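Long-range contact in protein PUF4 (Saccharomyces cerevisiae, PDB 3BWT), which binds mRNA through this Pumilio-repeat domain and takes part in gene regulation: residues D41-V52 with Q75-H86. Residues are numbered along the deposited sequence; the frame is centred on the assembly and turned at random.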
# COMPACT_ATOMS: atom_id res chain seq x y z
N ASP A 41 1.78 -17.41 31.62
CA ASP A 41 0.67 -17.44 32.57
C ASP A 41 0.79 -16.29 33.56
O ASP A 41 -0.15 -15.52 33.76
CB ASP A 41 0.68 -18.76 33.34
CG ASP A 41 0.28 -19.94 32.50
OD1 ASP A 41 -0.01 -19.78 31.29
OD2 ASP A 41 0.27 -21.06 33.06
N ALA A 42 1.94 -16.20 34.20
CA ALA A 42 2.17 -15.20 35.23
C ALA A 42 1.97 -13.81 34.66
O ALA A 42 1.34 -12.94 35.27
CB ALA A 42 3.57 -15.34 35.77
N ILE A 43 2.52 -13.60 33.47
CA ILE A 43 2.47 -12.29 32.85
C ILE A 43 1.07 -12.00 32.31
O ILE A 43 0.58 -10.88 32.41
CB ILE A 43 3.56 -12.15 31.78
CG1 ILE A 43 4.92 -12.07 32.47
CG2 ILE A 43 3.32 -10.92 30.91
CD1 ILE A 43 6.09 -12.35 31.56
N PHE A 44 0.41 -13.02 31.77
CA PHE A 44 -0.97 -12.87 31.33
C PHE A 44 -1.87 -12.47 32.49
O PHE A 44 -2.67 -11.54 32.38
CB PHE A 44 -1.47 -14.17 30.68
CG PHE A 44 -2.97 -14.22 30.48
CD1 PHE A 44 -3.55 -13.68 29.35
CD2 PHE A 44 -3.79 -14.84 31.42
CE1 PHE A 44 -4.93 -13.74 29.16
CE2 PHE A 44 -5.16 -14.90 31.24
CZ PHE A 44 -5.73 -14.35 30.11
N GLU A 45 -1.74 -13.17 33.61
CA GLU A 45 -2.61 -12.88 34.75
C GLU A 45 -2.43 -11.47 35.31
O GLU A 45 -3.39 -10.84 35.73
CB GLU A 45 -2.45 -13.92 35.85
CG GLU A 45 -2.89 -15.30 35.45
CD GLU A 45 -4.37 -15.38 35.07
OE1 GLU A 45 -5.12 -14.42 35.34
OE2 GLU A 45 -4.78 -16.43 34.52
N GLU A 46 -1.19 -10.97 35.31
CA GLU A 46 -0.92 -9.66 35.91
C GLU A 46 -1.02 -8.48 34.95
O GLU A 46 -0.98 -7.33 35.39
CB GLU A 46 0.43 -9.66 36.63
CG GLU A 46 0.44 -10.54 37.86
CD GLU A 46 1.57 -10.22 38.80
OE1 GLU A 46 1.70 -9.04 39.17
OE2 GLU A 46 2.32 -11.15 39.16
N THR A 47 -1.15 -8.73 33.65
CA THR A 47 -1.26 -7.64 32.68
C THR A 47 -2.56 -7.64 31.87
O THR A 47 -2.84 -6.69 31.16
CB THR A 47 -0.08 -7.60 31.69
OG1 THR A 47 -0.28 -8.59 30.68
CG2 THR A 47 1.24 -7.86 32.39
N LYS A 48 -3.36 -8.70 31.97
CA LYS A 48 -4.58 -8.77 31.17
C LYS A 48 -5.51 -7.56 31.35
O LYS A 48 -6.14 -7.09 30.40
CB LYS A 48 -5.32 -10.08 31.43
CG LYS A 48 -5.85 -10.24 32.84
CD LYS A 48 -6.38 -11.65 33.07
CE LYS A 48 -6.92 -11.82 34.48
NZ LYS A 48 -7.56 -13.15 34.63
N ASP A 49 -5.61 -7.05 32.57
CA ASP A 49 -6.54 -5.97 32.82
C ASP A 49 -6.07 -4.65 32.22
O ASP A 49 -6.83 -3.69 32.11
CB ASP A 49 -6.77 -5.83 34.31
CG ASP A 49 -7.69 -6.89 34.85
OD1 ASP A 49 -8.76 -7.11 34.23
OD2 ASP A 49 -7.35 -7.51 35.88
N TYR A 50 -4.81 -4.62 31.83
CA TYR A 50 -4.20 -3.40 31.37
C TYR A 50 -3.69 -3.52 29.93
O TYR A 50 -2.83 -2.76 29.52
CB TYR A 50 -3.07 -3.02 32.32
CG TYR A 50 -3.51 -3.05 33.76
CD1 TYR A 50 -4.25 -2.00 34.29
CD2 TYR A 50 -3.22 -4.14 34.57
CE1 TYR A 50 -4.68 -2.03 35.61
CE2 TYR A 50 -3.64 -4.17 35.90
CZ TYR A 50 -4.37 -3.12 36.41
OH TYR A 50 -4.79 -3.13 37.73
N THR A 51 -4.23 -4.47 29.17
CA THR A 51 -3.69 -4.72 27.85
C THR A 51 -3.73 -3.46 26.98
O THR A 51 -2.75 -3.15 26.30
CB THR A 51 -4.30 -5.98 27.13
OG1 THR A 51 -5.47 -5.63 26.38
CG2 THR A 51 -4.66 -7.07 28.13
N VAL A 52 -4.84 -2.73 27.00
CA VAL A 52 -4.97 -1.54 26.16
C VAL A 52 -3.88 -0.54 26.49
O VAL A 52 -3.24 0.05 25.60
CB VAL A 52 -6.34 -0.86 26.32
CG1 VAL A 52 -6.48 0.26 25.30
CG2 VAL A 52 -7.46 -1.85 26.15
N GLN A 75 -5.93 -17.89 26.39
CA GLN A 75 -5.47 -16.61 26.91
C GLN A 75 -5.54 -15.55 25.82
O GLN A 75 -6.01 -14.43 26.06
CB GLN A 75 -4.06 -16.75 27.44
CG GLN A 75 -3.96 -17.50 28.74
CD GLN A 75 -2.57 -18.03 29.00
OE1 GLN A 75 -1.85 -18.38 28.06
NE2 GLN A 75 -2.20 -18.11 30.27
N ARG A 76 -5.10 -15.91 24.62
CA ARG A 76 -5.12 -14.99 23.51
C ARG A 76 -6.53 -14.46 23.27
O ARG A 76 -6.71 -13.27 22.99
CB ARG A 76 -4.60 -15.65 22.24
CG ARG A 76 -4.34 -14.66 21.12
CD ARG A 76 -3.61 -15.29 19.94
NE ARG A 76 -4.42 -16.32 19.31
CZ ARG A 76 -4.17 -17.62 19.38
NH1 ARG A 76 -3.10 -18.05 20.04
NH2 ARG A 76 -4.98 -18.48 18.78
N ILE A 77 -7.52 -15.34 23.38
CA ILE A 77 -8.90 -14.94 23.15
C ILE A 77 -9.38 -13.94 24.20
O ILE A 77 -10.23 -13.09 23.92
CB ILE A 77 -9.84 -16.16 23.09
CG1 ILE A 77 -9.41 -17.05 21.92
CG2 ILE A 77 -11.27 -15.73 22.88
CD1 ILE A 77 -9.99 -18.43 21.93
N VAL A 78 -8.83 -14.03 25.41
CA VAL A 78 -9.19 -13.11 26.47
C VAL A 78 -8.57 -11.74 26.20
O VAL A 78 -9.23 -10.71 26.36
CB VAL A 78 -8.74 -13.62 27.86
CG1 VAL A 78 -8.96 -12.53 28.92
CG2 VAL A 78 -9.48 -14.89 28.22
N LEU A 79 -7.31 -11.73 25.79
CA LEU A 79 -6.65 -10.48 25.44
C LEU A 79 -7.40 -9.80 24.30
O LEU A 79 -7.55 -8.57 24.29
CB LEU A 79 -5.19 -10.71 25.06
CG LEU A 79 -4.30 -11.22 26.19
CD1 LEU A 79 -2.82 -11.16 25.83
CD2 LEU A 79 -4.57 -10.46 27.48
N THR A 80 -7.88 -10.60 23.35
CA THR A 80 -8.63 -10.05 22.23
C THR A 80 -9.94 -9.45 22.72
O THR A 80 -10.32 -8.36 22.30
CB THR A 80 -8.96 -11.11 21.12
OG1 THR A 80 -7.76 -11.77 20.68
CG2 THR A 80 -9.63 -10.44 19.92
N LYS A 81 -10.63 -10.15 23.61
CA LYS A 81 -11.94 -9.67 24.08
C LYS A 81 -11.84 -8.37 24.87
O LYS A 81 -12.69 -7.50 24.75
CB LYS A 81 -12.68 -10.74 24.88
CG LYS A 81 -13.24 -11.88 24.03
CD LYS A 81 -13.97 -12.94 24.87
CE LYS A 81 -14.56 -14.04 23.99
NZ LYS A 81 -15.40 -15.00 24.78
N ILE A 82 -10.78 -8.24 25.66
CA ILE A 82 -10.59 -7.07 26.50
C ILE A 82 -10.22 -5.86 25.67
O ILE A 82 -10.70 -4.75 25.91
CB ILE A 82 -9.49 -7.33 27.56
CG1 ILE A 82 -10.00 -8.28 28.66
CG2 ILE A 82 -8.98 -6.02 28.16
CD1 ILE A 82 -8.96 -8.62 29.72
N SER A 83 -9.36 -6.08 24.68
CA SER A 83 -8.87 -4.97 23.87
C SER A 83 -9.84 -4.56 22.76
O SER A 83 -9.84 -3.39 22.36
CB SER A 83 -7.48 -5.28 23.29
OG SER A 83 -7.50 -6.48 22.55
N SER A 84 -10.67 -5.49 22.31
CA SER A 84 -11.49 -5.27 21.11
C SER A 84 -12.35 -4.00 21.10
O SER A 84 -12.51 -3.38 20.06
CB SER A 84 -12.35 -6.50 20.78
OG SER A 84 -13.25 -6.79 21.83
N PRO A 85 -12.93 -3.63 22.25
CA PRO A 85 -13.72 -2.39 22.30
C PRO A 85 -12.87 -1.12 22.16
O PRO A 85 -13.41 -0.02 22.06
CB PRO A 85 -14.34 -2.44 23.71
CG PRO A 85 -14.27 -3.87 24.12
CD PRO A 85 -13.02 -4.39 23.50
N HIS A 86 -11.56 -1.27 22.15
CA HIS A 86 -10.69 -0.11 22.12
C HIS A 86 -9.78 -0.11 20.91
O HIS A 86 -8.72 0.50 20.90
CB HIS A 86 -9.88 -0.05 23.40
CG HIS A 86 -10.73 -0.01 24.63
ND1 HIS A 86 -11.00 -1.13 25.38
CD2 HIS A 86 -11.40 1.01 25.20
CE1 HIS A 86 -11.79 -0.79 26.39
NE2 HIS A 86 -12.05 0.50 26.30
O HOH W 1 0.50 -19.88 28.81
O HOH W 2 -3.43 -18.70 33.25
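Phe44 and Gln75 form the tightly packed part of this contact. Gln75 CG sits over one face of the Phe44 ring, 3.6 Å from its centroid, in a CH-pi contact. With CG anti to the backbone N (chi1 167°), the Phe44 ring lies against Gln75 and Val78. Val78 CB meets the ring at its edge, 3.8 Å from Phe44 CZ. Leu79 CD2 lies 3.7 Å from Phe44 CE1. Leu79 also touches Leu67 and Leu68 of helix 60-70.

The polar side is looser and carries water. Gln75 NE2 donates to Asp41 OD1 at 2.9 Å, meeting it from above the carboxylate plane. The two flat groups are turned 76° apart. One water donates to both Asp41 OD1 and Gln75 OE1. Thr72 N also binds Gln75 OE1, so both ends of the amide are held. At the far end, Val52 CG2 touches His86 ND1 at 3.7 Å, and both residues are partly exposed.

The axes of helices 41-47 and 75-83 approach to 11.3 Å and run nearly parallel, at 21°. This is the side-by-side packing of near-parallel helices along the superhelical array of the Pumilio-repeat (PUM-HD) fold.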